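Galectin (Xenopus laevis, PDB 3WUC) is a skin proto-type galectin that binds a galactose-containing glycan through its beta-sandwich lectin domain and is probably a lactose-binding protein. Local coordinates at residues B[80-84]-B[104-108]; B[24-30]-B[86-92]; B[32-38]-B[123-129]. All blocks are in the same frame, centred on the assembly; numbering follows the deposited sequence.

Contact 1: B[80-84]-B[104-108]; sequences TAFPF and LPDGK
The F84 ring meets L104 at its edge, where CZ lies 4.4 Å from L104 CD2 near the ring plane, and P105 CD approaches F84 CE1 obliquely at 4.2 Å. P83 CG sits above one face of the same ring, offset toward its rim. The F82 ring has F84 CD2 over the centre of one face. Proline, with no N-H, suits position 83: its ring presents CB and CG to D106, with CG 3.6 Å from D106 OD2 and 3.9 Å from P105 CD. P83 is the centre of an inverse gamma turn, closed by a weak bond from F84 N to F82 O. Across the contact, L104 to G107 form a type I beta turn connecting the antiparallel neighbours 99-103 and 109-113, with L104 N bonding to K108 O; the fixed phi of P105 (-75°) suits its second position, and the positive phi of G107 (85°) suits glycine. D106 makes an Asx turn: its chi1 of 60° holds the carboxylate beside the chain, where OD1 accepts from K108 N at 3.0 Å and OD2, met from well above the carboxylate plane, forms a salt bridge with K108 NZ, 3.0 Å away. The bend ending the K108 chain brings NZ back to the acid, while CD packs 3.5 Å from A81 CB, where a small side chain fits. F82, P83, D106 and K108 line a malonate pocket; F82 N is hydrogen-bonded to the malonate, probably from the crystallisation liquor. G107 O is hydrogen-bonded to S88 OG of the second subunit.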
ATOM      1  N   THR B  80      21.442  -5.780  18.569  1.00 21.56           N
ATOM      2  CA  THR B  80      22.057  -4.507  18.676  1.00 20.92           C
ATOM      3  C   THR B  80      21.738  -3.621  17.470  1.00 19.13           C
ATOM      4  O   THR B  80      21.886  -2.437  17.572  1.00 21.08           O
ATOM      5  CB  THR B  80      23.618  -4.636  18.725  1.00 24.35           C
ATOM      6  OG1 THR B  80      24.106  -5.392  17.613  1.00 29.75           O
ATOM      7  CG2 THR B  80      24.017  -5.398  19.858  1.00 28.35           C
ATOM      8  N   ALA B  81      21.273  -4.190  16.380  1.00 19.02           N
ATOM      9  CA  ALA B  81      20.893  -3.341  15.199  1.00 20.90           C
ATOM     10  C   ALA B  81      19.686  -2.485  15.630  1.00 20.65           C
ATOM     11  O   ALA B  81      18.734  -3.054  16.248  1.00 20.51           O
ATOM     12  CB  ALA B  81      20.485  -4.177  13.979  1.00 23.16           C
ATOM     13  N   PHE B  82      19.717  -1.175  15.360  1.00 18.66           N
ATOM     14  CA  PHE B  82      18.652  -0.297  15.906  1.00 16.62           C
ATOM     15  C   PHE B  82      18.207   0.807  14.948  1.00 16.01           C
ATOM     16  O   PHE B  82      18.466   1.975  15.165  1.00 17.79           O
ATOM     17  CB  PHE B  82      19.019   0.242  17.253  1.00 17.70           C
ATOM     18  CG  PHE B  82      17.844   0.792  17.998  1.00 17.12           C
ATOM     19  CD1 PHE B  82      17.087  -0.107  18.744  1.00 19.20           C
ATOM     20  CD2 PHE B  82      17.568   2.103  18.059  1.00 17.73           C
ATOM     21  CE1 PHE B  82      16.020   0.368  19.471  1.00 18.30           C
ATOM     22  CE2 PHE B  82      16.487   2.609  18.794  1.00 18.29           C
ATOM     23  CZ  PHE B  82      15.681   1.716  19.473  1.00 15.53           C
ATOM     24  N   PRO B  83      17.529   0.361  13.855  1.00 14.87           N
ATOM     25  CA  PRO B  83      17.140   1.338  12.788  1.00 15.52           C
ATOM     26  C   PRO B  83      15.825   2.033  13.050  1.00 14.08           C
ATOM     27  O   PRO B  83      14.880   1.876  12.305  1.00 15.34           O
ATOM     28  CB  PRO B  83      17.058   0.485  11.563  1.00 14.50           C
ATOM     29  CG  PRO B  83      16.527  -0.866  12.134  1.00 14.60           C
ATOM     30  CD  PRO B  83      17.306  -1.028  13.416  1.00 15.42           C
ATOM     31  N   PHE B  84      15.776   2.823  14.143  1.00 15.13           N
ATOM     32  CA  PHE B  84      14.570   3.493  14.560  1.00 16.07           C
ATOM     33  C   PHE B  84      14.848   4.856  15.161  1.00 16.52           C
ATOM     34  O   PHE B  84      15.906   5.077  15.716  1.00 19.07           O
ATOM     35  CB  PHE B  84      13.813   2.696  15.729  1.00 14.95           C
ATOM     36  CG  PHE B  84      13.592   1.270  15.425  1.00 13.90           C
ATOM     37  CD1 PHE B  84      12.568   0.887  14.537  1.00 14.25           C
ATOM     38  CD2 PHE B  84      14.451   0.269  15.884  1.00 14.54           C
ATOM     39  CE1 PHE B  84      12.418  -0.421  14.244  1.00 14.84           C
ATOM     40  CE2 PHE B  84      14.315  -1.069  15.566  1.00 14.36           C
ATOM     41  CZ  PHE B  84      13.281  -1.407  14.706  1.00 14.63           C
ATOM     42  N   LEU B 104      13.737  -6.235   9.768  1.00 12.52           N
ATOM     43  CA  LEU B 104      13.940  -4.912  10.186  1.00 11.90           C
ATOM     44  C   LEU B 104      13.990  -3.931   8.955  1.00 13.32           C
ATOM     45  O   LEU B 104      14.409  -4.417   7.867  1.00 13.47           O
ATOM     46  CB  LEU B 104      15.250  -4.804  10.982  1.00 13.91           C
ATOM     47  CG  LEU B 104      15.430  -5.733  12.224  1.00 13.60           C
ATOM     48  CD1 LEU B 104      16.713  -5.533  12.868  1.00 14.23           C
ATOM     49  CD2 LEU B 104      14.257  -5.455  13.179  1.00 15.38           C
ATOM     50  N   PRO B 105      13.719  -2.637   9.190  1.00 13.98           N
ATOM     51  CA  PRO B 105      13.598  -1.713   8.011  1.00 14.72           C
ATOM     52  C   PRO B 105      14.950  -1.373   7.419  1.00 15.54           C
ATOM     53  O   PRO B 105      14.947  -0.827   6.295  1.00 17.53           O
ATOM     54  CB  PRO B 105      12.833  -0.484   8.517  1.00 15.59           C
ATOM     55  CG  PRO B 105      13.097  -0.546  10.011  1.00 15.69           C
ATOM     56  CD  PRO B 105      13.216  -1.993  10.407  1.00 13.83           C
ATOM     57  N   ASP B 106      16.053  -1.721   8.075  1.00 14.37           N
ATOM     58  CA  ASP B 106      17.403  -1.542   7.465  1.00 15.94           C
ATOM     59  C   ASP B 106      17.807  -2.735   6.599  1.00 16.78           C
ATOM     60  O   ASP B 106      18.984  -2.826   6.243  1.00 18.44           O
ATOM     61  CB  ASP B 106      18.447  -1.272   8.566  1.00 16.14           C
ATOM     62  CG  ASP B 106      18.562  -2.430   9.589  1.00 16.91           C
ATOM     63  OD1 ASP B 106      17.937  -3.515   9.403  1.00 16.79           O
ATOM     64  OD2 ASP B 106      19.429  -2.262  10.521  1.00 19.13           O
ATOM     65  N   GLY B 107      16.906  -3.699   6.316  1.00 16.70           N
ATOM     66  CA  GLY B 107      17.214  -4.871   5.570  1.00 16.18           C
ATOM     67  C   GLY B 107      17.799  -6.045   6.298  1.00 15.75           C
ATOM     68  O   GLY B 107      17.930  -7.097   5.682  1.00 19.03           O
ATOM     69  N   LYS B 108      18.065  -5.928   7.629  1.00 16.59           N
ATOM     70  CA  LYS B 108      18.471  -7.060   8.439  1.00 16.74           C
ATOM     71  C   LYS B 108      17.299  -7.887   8.888  1.00 17.65           C
ATOM     72  O   LYS B 108      16.184  -7.410   8.903  1.00 16.95           O
ATOM     73  CB  LYS B 108      19.224  -6.572   9.637  1.00 20.45           C
ATOM     74  CG  LYS B 108      20.555  -5.826   9.359  1.00 25.04           C
ATOM     75  CD  LYS B 108      21.086  -5.283  10.690  1.00 28.54           C
ATOM     76  CE  LYS B 108      22.438  -4.591  10.567  1.00 32.25           C
ATOM     77  NZ  LYS B 108      22.254  -3.229  10.034  1.00 38.57           N
TER

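Contact 2: B[24-30]-B[86-92]; sequences VRGRIAK and SGSETML
V24 pairs with L92 and G26 with T90 as hydrogen-bonded antiparallel pairs, and R25 with M91 and R27 with E89 as non-hydrogen-bonded ones, the short strand axes lying 4.7 Å apart with their directions at 149°. Past the last bridge, I28 N still reaches S88 O, whereas the bond from G87 N to I28 O is weak. On the face carrying R25, R27, E89 and M91, the acid stands between the two arginines, and OE2 makes a salt bridge of 3.2 Å with R27 NH2. The guanidinium of R27 lies with one face against E89 CG, its plane turned 79° from the carboxylate. R27 CG is anti to the backbone N (chi1 -180°) and the chain bends at chi3, which brings NH1 to G87 O at 2.9 Å, in the guanidinium plane. OE1 of E89 reaches R25 NH2 in a long salt bridge of 3.6 Å; the stronger partner of R25 is E23 of the second subunit. A water accepts from R25 NE and donates to T90 O, with a weak bond to E89 OE1 besides. The long aliphatic part of R25 lets CG pack 3.7 Å from M91 CG, and R25 packs on M91, and M91 on R25, of the second subunit. The side chains of V24, T90 and L92 are buried, and T90 turns its CG2 methyl to I28 CG1, 4.0 Å away. Glycine suits the positive phi of G87. In the five-stranded sheet, strand 20-28 lies between 89-96 and 129-136, bonded to the latter through R25 and R27, while V24 packs on L124 and L126 of the opposite sheet.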
ATOM      1  N   VAL B  24       3.589  -4.304   9.285  1.00 12.81           N
ATOM      2  CA  VAL B  24       3.102  -3.269  10.203  1.00 14.31           C
ATOM      3  C   VAL B  24       3.905  -2.008   9.967  1.00 14.72           C
ATOM      4  O   VAL B  24       5.134  -2.002  10.118  1.00 15.83           O
ATOM      5  CB  VAL B  24       3.269  -3.729  11.696  1.00 17.16           C
ATOM      6  CG1 VAL B  24       2.790  -2.674  12.661  1.00 18.87           C
ATOM      7  CG2 VAL B  24       2.612  -5.067  11.921  1.00 18.98           C
ATOM      8  N   ARG B  25       3.210  -0.973   9.555  1.00 13.43           N
ATOM      9  CA  ARG B  25       3.684   0.391   9.493  1.00 14.39           C
ATOM     10  C   ARG B  25       3.010   1.266  10.514  1.00 12.95           C
ATOM     11  O   ARG B  25       1.794   1.184  10.685  1.00 13.58           O
ATOM     12  CB  ARG B  25       3.403   0.943   8.087  1.00 17.21           C
ATOM     13  CG  ARG B  25       4.229   0.273   7.064  1.00 20.58           C
ATOM     14  CD  ARG B  25       3.966   0.846   5.641  1.00 23.63           C
ATOM     15  NE  ARG B  25       4.491   2.200   5.517  1.00 24.59           N
ATOM     16  CZ  ARG B  25       4.548   2.899   4.376  1.00 30.53           C
ATOM     17  NH1 ARG B  25       4.142   2.343   3.253  1.00 31.09           N
ATOM     18  NH2 ARG B  25       5.045   4.120   4.386  1.00 31.38           N
ATOM     19  N   GLY B  26       3.804   2.068  11.167  1.00 14.82           N
ATOM     20  CA  GLY B  26       3.275   2.985  12.152  1.00 14.82           C
ATOM     21  C   GLY B  26       4.228   4.052  12.530  1.00 15.25           C
ATOM     22  O   GLY B  26       5.377   4.007  12.136  1.00 15.58           O
ATOM     23  N   ARG B  27       3.769   5.014  13.338  1.00 14.36           N
ATOM     24  CA  ARG B  27       4.592   6.142  13.743  1.00 16.73           C
ATOM     25  C   ARG B  27       4.958   5.954  15.246  1.00 16.37           C
ATOM     26  O   ARG B  27       4.065   5.895  16.099  1.00 15.83           O
ATOM     27  CB  ARG B  27       3.919   7.502  13.539  1.00 19.34           C
ATOM     28  CG  ARG B  27       4.802   8.650  13.967  1.00 23.19           C
ATOM     29  CD  ARG B  27       4.223  10.041  13.603  1.00 24.08           C
ATOM     30  NE  ARG B  27       4.114  10.201  12.135  1.00 28.49           N
ATOM     31  CZ  ARG B  27       5.070  10.615  11.286  1.00 29.67           C
ATOM     32  NH1 ARG B  27       6.291  11.025  11.684  1.00 29.05           N
ATOM     33  NH2 ARG B  27       4.789  10.650   9.986  1.00 31.76           N
ATOM     34  N   ILE B  28       6.240   5.895  15.532  1.00 16.77           N
ATOM     35  CA  ILE B  28       6.716   5.647  16.880  1.00 15.75           C
ATOM     36  C   ILE B  28       6.401   6.879  17.705  1.00 18.21           C
ATOM     37  O   ILE B  28       6.623   8.015  17.217  1.00 20.14           O
ATOM     38  CB  ILE B  28       8.203   5.359  16.923  1.00 15.65           C
ATOM     39  CG1 ILE B  28       8.532   4.129  16.109  1.00 15.75           C
ATOM     40  CG2 ILE B  28       8.641   5.172  18.401  1.00 16.02           C
ATOM     41  CD1 ILE B  28       9.975   4.068  15.722  1.00 16.98           C
ATOM     42  N   ALA B  29       5.801   6.682  18.904  1.00 17.52           N
ATOM     43  CA  ALA B  29       5.579   7.833  19.772  1.00 19.74           C
ATOM     44  C   ALA B  29       6.834   8.726  19.999  1.00 19.88           C
ATOM     45  O   ALA B  29       7.926   8.252  20.330  1.00 19.51           O
ATOM     46  CB  ALA B  29       5.058   7.308  21.076  1.00 20.36           C
ATOM     47  N   LYS B  30       6.618  10.036  19.867  1.00 25.23           N
ATOM     48  CA  LYS B  30       7.714  11.010  20.013  1.00 26.30           C
ATOM     49  C   LYS B  30       8.232  10.978  21.449  1.00 22.71           C
ATOM     50  O   LYS B  30       7.457  10.944  22.404  1.00 28.38           O
ATOM     51  CB  LYS B  30       7.288  12.453  19.651  1.00 29.04           C
ATOM     52  CG  LYS B  30       8.394  13.526  19.873  1.00 36.39           C
ATOM     53  CD  LYS B  30       9.574  13.437  18.878  1.00 39.14           C
ATOM     54  CE  LYS B  30      10.678  12.408  19.229  1.00 36.54           C
ATOM     55  NZ  LYS B  30      11.876  12.810  20.058  1.00 45.74           N
ATOM     56  N   SER B  86      12.522   7.805  17.448  1.00 20.72           N
ATOM     57  CA  SER B  86      11.248   8.097  18.011  1.00 20.41           C
ATOM     58  C   SER B  86      10.589   9.303  17.305  1.00 20.12           C
ATOM     59  O   SER B  86      11.288  10.251  16.838  1.00 22.05           O
ATOM     60  CB  SER B  86      11.357   8.308  19.550  1.00 24.42           C
ATOM     61  OG  SER B  86      12.080   9.490  19.786  1.00 23.41           O
ATOM     62  N   GLY B  87       9.277   9.261  17.143  1.00 21.37           N
ATOM     63  CA  GLY B  87       8.525  10.241  16.410  1.00 21.17           C
ATOM     64  C   GLY B  87       8.466  10.037  14.907  1.00 20.95           C
ATOM     65  O   GLY B  87       7.606  10.666  14.254  1.00 20.68           O
ATOM     66  N   SER B  88       9.254   9.074  14.405  1.00 18.74           N
ATOM     67  CA  SER B  88       9.249   8.766  12.988  1.00 18.78           C
ATOM     68  C   SER B  88       8.421   7.518  12.628  1.00 19.02           C
ATOM     69  O   SER B  88       8.085   6.658  13.480  1.00 17.16           O
ATOM     70  CB  SER B  88      10.636   8.517  12.451  1.00 19.25           C
ATOM     71  OG  SER B  88      11.437   9.702  12.547  1.00 25.85           O
ATOM     72  N   GLU B  89       8.098   7.417  11.366  1.00 17.79           N
ATOM     73  CA  GLU B  89       7.528   6.195  10.833  1.00 16.98           C
ATOM     74  C   GLU B  89       8.534   5.061  10.815  1.00 16.59           C
ATOM     75  O   GLU B  89       9.768   5.235  10.774  1.00 17.87           O
ATOM     76  CB  GLU B  89       6.910   6.383   9.450  1.00 22.22           C
ATOM     77  CG  GLU B  89       6.006   7.584   9.237  1.00 27.65           C
ATOM     78  CD  GLU B  89       5.275   7.527   7.895  1.00 28.92           C
ATOM     79  OE1 GLU B  89       5.422   6.525   7.093  1.00 35.06           O
ATOM     80  OE2 GLU B  89       4.452   8.453   7.725  1.00 36.19           O
ATOM     81  N   THR B  90       8.019   3.819  10.915  1.00 16.80           N
ATOM     82  CA  THR B  90       8.806   2.663  10.833  1.00 15.40           C
ATOM     83  C   THR B  90       7.975   1.540  10.226  1.00 14.84           C
ATOM     84  O   THR B  90       6.762   1.677  10.075  1.00 15.65           O
ATOM     85  CB  THR B  90       9.440   2.229  12.154  1.00 14.39           C
ATOM     86  OG1 THR B  90      10.405   1.226  11.937  1.00 16.56           O
ATOM     87  CG2 THR B  90       8.371   1.595  13.075  1.00 17.23           C
ATOM     88  N   MET B  91       8.608   0.514   9.795  1.00 14.66           N
ATOM     89  CA  MET B  91       7.953  -0.675   9.205  1.00 15.79           C
ATOM     90  C   MET B  91       8.659  -1.926   9.708  1.00 16.38           C
ATOM     91  O   MET B  91       9.877  -2.022   9.659  1.00 16.54           O
ATOM     92  CB  MET B  91       7.975  -0.661   7.674  1.00 17.42           C
ATOM     93  CG  MET B  91       7.301  -1.834   7.085  1.00 18.74           C
ATOM     94  SD  MET B  91       7.106  -1.643   5.296  1.00 27.16           S
ATOM     95  CE  MET B  91       8.781  -1.667   4.789  1.00 29.08           C
ATOM     96  N   LEU B  92       7.882  -2.907  10.221  1.00 15.02           N
ATOM     97  CA  LEU B  92       8.383  -4.202  10.608  1.00 14.83           C
ATOM     98  C   LEU B  92       7.593  -5.274   9.891  1.00 14.98           C
ATOM     99  O   LEU B  92       6.357  -5.149   9.808  1.00 14.52           O
ATOM    100  CB  LEU B  92       8.268  -4.385  12.162  1.00 15.85           C
ATOM    101  CG  LEU B  92       9.175  -3.465  13.028  1.00 16.94           C
ATOM    102  CD1 LEU B  92       8.745  -3.527  14.504  1.00 18.90           C
ATOM    103  CD2 LEU B  92      10.576  -4.004  12.931  1.00 17.47           C
TER
HETATM  104  O   HOH W   1       6.195   3.207   7.707  1.00 29.83           O

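Contact 3: B[32-38]-B[123-129]; sequences TNRFAVD and YLALNNI. With GAL (beta-D-galactopyranose), chain D.
The sugar-binding sheet of the galectin beta-sandwich includes this antiparallel pairing of strand 36-38 with strand 123-127, where A36-N127 and D38-A125 are the hydrogen-bonded pairs and V37-L126 lies between them. Just before the strand, R34 reaches the bound galactose: its chain, extended from CG to NE, carries NH1 and NH2 to O3, each 3.0 Å away, with O3 in the guanidinium plane, and NH1 makes a weak bond to O4. NH2 also donates to M3 O, and NH1 to N51 OD1. The carbonyl of R34 is gripped by N128, whose ND2 donates to R34 O at 2.8 Å, almost straight at 163° and in the amide plane. Asparagine suits the left-handed backbone at 128, and F35 CB packs on its CB. On the same face as A36, D38 OD1 is hydrogen-bonded to H49, whose NE2 is hydrogen-bonded to the galactose, so that D38 acts as a second-shell residue. Its OD2 and Y123 OH share a water at 2.7 Å from OD2, and N127 OD1 accepts from R10. On the other face V37 CG1 packs 4.3 Å from L126 CD1 in the apolar interior, where F35 CD2 meets I129 CG2 at 4.0 Å.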
ATOM      1  N   THR B  32       9.647   8.673  23.094  1.00 22.61           N
ATOM      2  CA  THR B  32       9.289   7.508  23.891  1.00 21.31           C
ATOM      3  C   THR B  32      10.494   6.699  24.279  1.00 22.13           C
ATOM      4  O   THR B  32      11.566   6.770  23.640  1.00 23.46           O
ATOM      5  CB  THR B  32       8.334   6.595  23.100  1.00 21.79           C
ATOM      6  OG1 THR B  32       7.716   5.674  24.004  1.00 23.20           O
ATOM      7  CG2 THR B  32       9.092   5.829  22.034  1.00 19.38           C
ATOM      8  N   ASN B  33      10.372   5.931  25.383  1.00 19.35           N
ATOM      9  CA  ASN B  33      11.484   5.120  25.790  1.00 18.72           C
ATOM     10  C   ASN B  33      11.652   3.789  25.033  1.00 18.34           C
ATOM     11  O   ASN B  33      12.655   3.154  25.069  1.00 17.94           O
ATOM     12  CB  ASN B  33      11.523   4.938  27.306  1.00 22.56           C
ATOM     13  CG  ASN B  33      10.306   4.259  27.870  1.00 23.42           C
ATOM     14  OD1 ASN B  33       9.355   3.831  27.174  1.00 26.01           O
ATOM     15  ND2 ASN B  33      10.257   4.248  29.199  1.00 27.72           N
ATOM     16  N   ARG B  34      10.536   3.303  24.471  1.00 16.87           N
ATOM     17  CA  ARG B  34      10.493   1.984  23.863  1.00 16.52           C
ATOM     18  C   ARG B  34       9.125   1.861  23.190  1.00 16.37           C
ATOM     19  O   ARG B  34       8.159   2.604  23.519  1.00 17.06           O
ATOM     20  CB  ARG B  34      10.702   0.877  24.903  1.00 17.07           C
ATOM     21  CG  ARG B  34       9.540   0.675  25.844  1.00 17.52           C
ATOM     22  CD  ARG B  34       9.884  -0.426  26.788  1.00 18.66           C
ATOM     23  NE  ARG B  34       8.836  -0.694  27.762  1.00 17.71           N
ATOM     24  CZ  ARG B  34       8.346  -1.876  28.038  1.00 17.02           C
ATOM     25  NH1 ARG B  34       8.743  -3.031  27.488  1.00 17.88           N
ATOM     26  NH2 ARG B  34       7.401  -1.916  29.021  1.00 19.47           N
ATOM     27  N   PHE B  35       9.070   0.924  22.239  1.00 15.02           N
ATOM     28  CA  PHE B  35       7.798   0.563  21.584  1.00 14.10           C
ATOM     29  C   PHE B  35       7.775  -0.896  21.294  1.00 12.93           C
ATOM     30  O   PHE B  35       8.787  -1.605  21.301  1.00 14.29           O
ATOM     31  CB  PHE B  35       7.546   1.421  20.332  1.00 15.39           C
ATOM     32  CG  PHE B  35       8.334   1.034  19.091  1.00 16.44           C
ATOM     33  CD1 PHE B  35       9.601   1.488  18.917  1.00 16.08           C
ATOM     34  CD2 PHE B  35       7.762   0.220  18.157  1.00 16.13           C
ATOM     35  CE1 PHE B  35      10.319   1.161  17.737  1.00 15.46           C
ATOM     36  CE2 PHE B  35       8.453  -0.179  17.024  1.00 17.58           C
ATOM     37  CZ  PHE B  35       9.714   0.286  16.832  1.00 15.85           C
ATOM     38  N   ALA B  36       6.623  -1.487  21.019  1.00 12.60           N
ATOM     39  CA  ALA B  36       6.552  -2.888  20.757  1.00 13.26           C
ATOM     40  C   ALA B  36       5.492  -3.239  19.762  1.00 13.70           C
ATOM     41  O   ALA B  36       4.415  -2.560  19.729  1.00 14.12           O
ATOM     42  CB  ALA B  36       6.241  -3.684  22.041  1.00 13.32           C
ATOM     43  N   VAL B  37       5.767  -4.307  19.029  1.00 11.57           N
ATOM     44  CA  VAL B  37       4.756  -5.016  18.219  1.00 14.02           C
ATOM     45  C   VAL B  37       4.783  -6.458  18.689  1.00 13.40           C
ATOM     46  O   VAL B  37       5.814  -7.107  18.814  1.00 14.43           O
ATOM     47  CB  VAL B  37       5.054  -4.973  16.691  1.00 13.69           C
ATOM     48  CG1 VAL B  37       3.936  -5.719  15.960  1.00 15.92           C
ATOM     49  CG2 VAL B  37       5.113  -3.561  16.201  1.00 15.26           C
ATOM     50  N   ASP B  38       3.608  -6.949  19.105  1.00 13.95           N
ATOM     51  CA  ASP B  38       3.426  -8.250  19.697  1.00 14.87           C
ATOM     52  C   ASP B  38       2.538  -9.112  18.838  1.00 14.26           C
ATOM     53  O   ASP B  38       1.515  -8.672  18.266  1.00 15.56           O
ATOM     54  CB  ASP B  38       2.677  -8.154  21.022  1.00 15.14           C
ATOM     55  CG  ASP B  38       3.415  -7.401  22.093  1.00 18.19           C
ATOM     56  OD1 ASP B  38       4.685  -7.410  22.108  1.00 17.10           O
ATOM     57  OD2 ASP B  38       2.739  -6.810  22.957  1.00 20.92           O
ATOM     58  N   TYR B 123      -3.553 -12.690  17.312  1.00 12.70           N
ATOM     59  CA  TYR B 123      -3.428 -11.503  18.022  1.00 14.06           C
ATOM     60  C   TYR B 123      -2.176 -10.743  17.644  1.00 12.70           C
ATOM     61  O   TYR B 123      -1.101 -11.327  17.539  1.00 14.48           O
ATOM     62  CB  TYR B 123      -3.325 -11.817  19.557  1.00 13.35           C
ATOM     63  CG  TYR B 123      -3.087 -10.670  20.501  1.00 12.15           C
ATOM     64  CD1 TYR B 123      -4.100  -9.855  21.017  1.00 14.45           C
ATOM     65  CD2 TYR B 123      -1.814 -10.377  20.971  1.00 12.07           C
ATOM     66  CE1 TYR B 123      -3.884  -8.848  21.906  1.00 14.84           C
ATOM     67  CE2 TYR B 123      -1.569  -9.345  21.842  1.00 15.39           C
ATOM     68  CZ  TYR B 123      -2.580  -8.578  22.356  1.00 13.97           C
ATOM     69  OH  TYR B 123      -2.300  -7.542  23.219  1.00 17.19           O
ATOM     70  N   LEU B 124      -2.412  -9.450  17.359  1.00 13.76           N
ATOM     71  CA  LEU B 124      -1.330  -8.497  17.062  1.00 13.74           C
ATOM     72  C   LEU B 124      -1.567  -7.189  17.763  1.00 14.89           C
ATOM     73  O   LEU B 124      -2.676  -6.604  17.691  1.00 16.45           O
ATOM     74  CB  LEU B 124      -1.218  -8.313  15.540  1.00 14.81           C
ATOM     75  CG  LEU B 124       0.001  -7.523  15.002  1.00 17.01           C
ATOM     76  CD1 LEU B 124       0.304  -8.005  13.604  1.00 20.20           C
ATOM     77  CD2 LEU B 124      -0.297  -6.030  15.094  1.00 21.08           C
ATOM     78  N   ALA B 125      -0.569  -6.707  18.517  1.00 13.42           N
ATOM     79  CA  ALA B 125      -0.740  -5.476  19.219  1.00 13.54           C
ATOM     80  C   ALA B 125       0.379  -4.497  19.027  1.00 13.52           C
ATOM     81  O   ALA B 125       1.540  -4.979  18.836  1.00 14.13           O
ATOM     82  CB  ALA B 125      -0.855  -5.728  20.747  1.00 15.32           C
ATOM     83  N   LEU B 126       0.034  -3.216  19.084  1.00 13.20           N
ATOM     84  CA  LEU B 126       0.987  -2.141  18.979  1.00 15.03           C
ATOM     85  C   LEU B 126       0.975  -1.389  20.268  1.00 15.72           C
ATOM     86  O   LEU B 126      -0.091  -1.056  20.809  1.00 15.07           O
ATOM     87  CB  LEU B 126       0.616  -1.149  17.848  1.00 16.91           C
ATOM     88  CG  LEU B 126       1.180  -1.536  16.446  1.00 16.87           C
ATOM     89  CD1 LEU B 126       0.683  -2.868  15.927  1.00 18.00           C
ATOM     90  CD2 LEU B 126       0.750  -0.465  15.438  1.00 17.64           C
ATOM     91  N   ASN B 127       2.154  -1.056  20.794  1.00 15.26           N
ATOM     92  CA  ASN B 127       2.316  -0.310  22.024  1.00 16.09           C
ATOM     93  C   ASN B 127       3.364   0.789  21.740  1.00 15.32           C
ATOM     94  O   ASN B 127       4.493   0.522  21.239  1.00 14.67           O
ATOM     95  CB  ASN B 127       2.755  -1.241  23.184  1.00 16.96           C
ATOM     96  CG  ASN B 127       1.653  -2.259  23.595  1.00 19.36           C
ATOM     97  OD1 ASN B 127       0.513  -1.921  23.663  1.00 23.87           O
ATOM     98  ND2 ASN B 127       2.023  -3.456  23.866  1.00 25.50           N
ATOM     99  N   ASN B 128       2.992   2.026  22.093  1.00 16.98           N
ATOM    100  CA  ASN B 128       3.800   3.233  21.846  1.00 16.92           C
ATOM    101  C   ASN B 128       4.151   3.423  20.340  1.00 18.85           C
ATOM    102  O   ASN B 128       5.174   4.023  19.986  1.00 16.53           O
ATOM    103  CB  ASN B 128       5.083   3.106  22.695  1.00 17.11           C
ATOM    104  CG  ASN B 128       4.910   3.699  24.097  1.00 18.49           C
ATOM    105  OD1 ASN B 128       3.819   4.164  24.428  1.00 18.73           O
ATOM    106  ND2 ASN B 128       5.981   3.728  24.884  1.00 20.09           N
ATOM    107  N   ILE B 129       3.259   2.979  19.496  1.00 16.48           N
ATOM    108  CA  ILE B 129       3.377   3.228  18.060  1.00 16.66           C
ATOM    109  C   ILE B 129       1.994   3.287  17.480  1.00 16.75           C
ATOM    110  O   ILE B 129       1.104   2.453  17.784  1.00 17.87           O
ATOM    111  CB  ILE B 129       4.284   2.119  17.457  1.00 16.60           C
ATOM    112  CG1 ILE B 129       4.296   2.302  15.918  1.00 17.88           C
ATOM    113  CG2 ILE B 129       3.801   0.717  17.762  1.00 17.21           C
ATOM    114  CD1 ILE B 129       5.251   1.392  15.150  1.00 17.98           C
TER
HETATM  115  C1  GAL D   2      10.082  -6.525  30.810  1.00 19.27           C
HETATM  116  C2  GAL D   2       9.156  -5.407  30.412  1.00 20.31           C
HETATM  117  C3  GAL D   2       8.033  -5.929  29.544  1.00 17.04           C
HETATM  118  C4  GAL D   2       8.622  -6.732  28.390  1.00 15.41           C
HETATM  119  C5  GAL D   2       9.571  -7.806  28.967  1.00 16.25           C
HETATM  120  C6  GAL D   2      10.202  -8.597  27.841  1.00 16.12           C
HETATM  121  O2  GAL D   2       8.570  -4.906  31.640  1.00 25.68           O
HETATM  122  O3  GAL D   2       7.152  -4.904  29.175  1.00 19.01           O
HETATM  123  O4  GAL D   2       9.266  -5.846  27.439  1.00 16.03           O
HETATM  124  O5  GAL D   2      10.609  -7.148  29.675  1.00 17.42           O
HETATM  125  O6  GAL D   2      11.149  -9.545  28.307  1.00 17.86           O
HETATM  126  O   HOH W   2       6.230   4.457  27.788  1.00 26.94           O
HETATM  127  O   HOH W   3       0.283  -7.040  24.101  1.00 23.41           O

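How the contacts relate
Contact 3 lies deepest, in the glycan-binding sheet; contact 2 pairs strands of the opposite sheet and is only partly buried; contact 1 joins two loops, farther from the centre of the chain but still largely buried. Their chemistry follows their places. Contact 1 relies on proline and aromatic packing without cross-segment hydrogen bonds, contact 2 adds a salt-bridge network to its strand pairing, and contact 3 adds polar side chains beside the sugar. Contacts 1 and 2 both meet the second subunit, whereas contact 3 does not. F84 and F35 join contact 1 to contact 3, T90 packs against F84 and P105, and A29 N probably bonds to N128 O between contacts 2 and 3.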